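Local coordinates for periplasmic protein TorT (Vibrio parahaemolyticus, PDB 3O1I) that probably senses trimethylamine N-oxide in the periplasm, as a type I solute-binding protein working with the sensor kinase TorS, at residues V111-Y116 against V250-L255. Numbering follows the deposited sequence.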
loop_
_atom_site.group_PDB
_atom_site.type_symbol
_atom_site.label_atom_id
_atom_site.label_comp_id
_atom_site.label_asym_id
_atom_site.label_seq_id
_atom_site.Cartn_x
_atom_site.Cartn_y
_atom_site.Cartn_z
ATOM N N VAL D 111 29.093 0.020 26.523
ATOM C CA VAL D 111 28.066 0.229 27.530
ATOM C C VAL D 111 27.000 -0.832 27.292
ATOM O O VAL D 111 26.897 -1.375 26.196
ATOM C CB VAL D 111 27.448 1.653 27.432
ATOM C CG1 VAL D 111 27.959 2.356 26.204
ATOM C CG2 VAL D 111 25.923 1.585 27.412
ATOM N N GLY D 112 26.221 -1.143 28.318
ATOM C CA GLY D 112 25.196 -2.154 28.159
ATOM C C GLY D 112 24.747 -2.746 29.476
ATOM O O GLY D 112 25.549 -3.259 30.256
ATOM N N VAL D 113 23.447 -2.682 29.713
ATOM C CA VAL D 113 22.850 -3.197 30.933
ATOM C C VAL D 113 22.402 -4.652 30.820
ATOM O O VAL D 113 21.586 -4.983 29.971
ATOM C CB VAL D 113 21.632 -2.348 31.311
ATOM C CG1 VAL D 113 20.937 -2.934 32.519
ATOM C CG2 VAL D 113 22.070 -0.913 31.561
ATOM N N ASP D 114 22.939 -5.515 31.678
ATOM C CA ASP D 114 22.560 -6.926 31.696
ATOM C C ASP D 114 21.064 -6.965 32.005
ATOM O O ASP D 114 20.633 -6.563 33.088
ATOM C CB ASP D 114 23.339 -7.669 32.790
ATOM C CG ASP D 114 22.959 -9.144 32.892
ATOM O OD1 ASP D 114 22.112 -9.609 32.098
ATOM O OD2 ASP D 114 23.511 -9.842 33.773
ATOM N N TRP D 115 20.269 -7.447 31.057
ATOM C CA TRP D 115 18.828 -7.485 31.252
ATOM C C TRP D 115 18.337 -8.457 32.312
ATOM O O TRP D 115 17.194 -8.355 32.765
ATOM C CB TRP D 115 18.137 -7.724 29.909
ATOM C CG TRP D 115 18.216 -6.494 29.081
ATOM C CD1 TRP D 115 19.333 -5.982 28.496
ATOM C CD2 TRP D 115 17.185 -5.523 28.895
ATOM N NE1 TRP D 115 19.070 -4.744 27.973
ATOM C CE2 TRP D 115 17.757 -4.436 28.202
ATOM C CE3 TRP D 115 15.837 -5.460 29.256
ATOM C CZ2 TRP D 115 17.029 -3.296 27.861
ATOM C CZ3 TRP D 115 15.110 -4.329 28.918
ATOM C CH2 TRP D 115 15.709 -3.258 28.226
ATOM N N TYR D 116 19.207 -9.382 32.714
ATOM C CA TYR D 116 18.889 -10.362 33.752
ATOM C C TYR D 116 18.310 -9.630 34.954
ATOM O O TYR D 116 17.338 -10.076 35.560
ATOM C CB TYR D 116 20.163 -11.089 34.185
ATOM C CG TYR D 116 19.996 -12.039 35.349
ATOM C CD1 TYR D 116 19.784 -13.399 35.135
ATOM C CD2 TYR D 116 20.068 -11.581 36.674
ATOM C CE1 TYR D 116 19.652 -14.281 36.202
ATOM C CE2 TYR D 116 19.932 -12.456 37.749
ATOM C CZ TYR D 116 19.727 -13.803 37.499
ATOM O OH TYR D 116 19.608 -14.693 38.534
ATOM N N VAL D 250 18.323 7.383 28.128
ATOM C CA VAL D 250 18.948 8.664 27.822
ATOM C C VAL D 250 20.385 8.666 28.314
ATOM O O VAL D 250 21.288 9.114 27.617
ATOM C CB VAL D 250 18.212 9.835 28.486
ATOM C CG1 VAL D 250 18.998 11.113 28.267
ATOM C CG2 VAL D 250 16.812 9.972 27.908
ATOM N N GLN D 251 20.598 8.157 29.520
ATOM C CA GLN D 251 21.941 8.101 30.080
ATOM C C GLN D 251 22.783 7.022 29.410
ATOM O O GLN D 251 23.988 7.204 29.243
ATOM C CB GLN D 251 21.875 7.834 31.582
ATOM C CG GLN D 251 23.222 7.602 32.235
ATOM C CD GLN D 251 23.129 7.609 33.744
ATOM O OE1 GLN D 251 22.603 6.675 34.354
ATOM N NE2 GLN D 251 23.626 8.679 34.357
ATOM N N GLN D 252 22.150 5.907 29.033
ATOM C CA GLN D 252 22.862 4.808 28.391
ATOM C C GLN D 252 23.476 5.321 27.103
ATOM O O GLN D 252 24.455 4.768 26.599
ATOM C CB GLN D 252 21.916 3.639 28.107
ATOM C CG GLN D 252 22.622 2.298 28.176
ATOM C CD GLN D 252 21.664 1.123 28.228
ATOM O OE1 GLN D 252 20.637 1.179 28.902
ATOM N NE2 GLN D 252 22.007 0.039 27.533
ATOM N N GLY D 253 22.898 6.398 26.586
ATOM C CA GLY D 253 23.406 6.999 25.374
ATOM C C GLY D 253 24.616 7.850 25.699
ATOM O O GLY D 253 25.698 7.655 25.133
ATOM N N ARG D 254 24.429 8.795 26.619
ATOM C CA ARG D 254 25.502 9.691 27.052
ATOM C C ARG D 254 26.754 8.874 27.328
ATOM O O ARG D 254 27.853 9.237 26.925
ATOM C CB ARG D 254 25.085 10.441 28.319
ATOM C CG ARG D 254 23.942 11.432 28.138
ATOM C CD ARG D 254 23.406 11.907 29.494
ATOM N NE ARG D 254 22.348 12.912 29.381
ATOM C CZ ARG D 254 22.535 14.147 28.921
ATOM N NH1 ARG D 254 23.746 14.535 28.531
ATOM N NH2 ARG D 254 21.518 15.000 28.858
ATOM N N LEU D 255 26.573 7.755 28.010
ATOM C CA LEU D 255 27.684 6.883 28.332
ATOM C C LEU D 255 28.536 6.526 27.105
ATOM O O LEU D 255 29.760 6.680 27.138
ATOM C CB LEU D 255 27.150 5.622 29.024
ATOM C CG LEU D 255 28.074 4.435 29.323
ATOM C CD1 LEU D 255 29.463 4.912 29.717
ATOM C CD2 LEU D 255 27.439 3.586 30.428
#
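Leu255 N is bonded to Gln251 O at 2.9 Å within helix 249-263, and this helical turn presents the Leu255 side chain to Val111. With CG anti to the backbone N (chi1 172°), Leu255 meets the valine tip to tip, its CG 3.4 Å from Val111 CB. Its CD2 branch joins the same contact, 3.6 Å from Val111 CB. One turn earlier, Gln252 lays its aliphatic stem across the valine, CG lying 3.5 Å from Val111 CG2. Beyond CG the chain runs extended, which carries the amide group on past Gly112 to the CG2 branch of Val113, 3.9 Å from Gln252 CD. Gly112, between the two valines, takes backbone angles suited to a residue without a beta carbon.

Farther along, Asp114 OD1 accepts from Tyr116 N at 3.0 Å, a fairly straight capping bond (160° at the hydrogen) that reaches the oxygen from above the carboxylate plane and helps start helix 116-127. Trp115 lies beside Asp247 and makes a cation-pi contact with Arg148.

The segment 111-116 illustrates an interdomain crossover in the periplasmic binding protein fold: it leaves strand 107-110 at the edge of the five-stranded sheet and enters a helix of the other domain, where Tyr116 touches helix 152-163. Helix 249-263, packed on helix 18-32, meets the first half of this linker, Val111 to Val113. Because that grip is a buried, mainly apolar one of modest area, it probably anchors the crossover to the first domain through shape rather than through directional bonds.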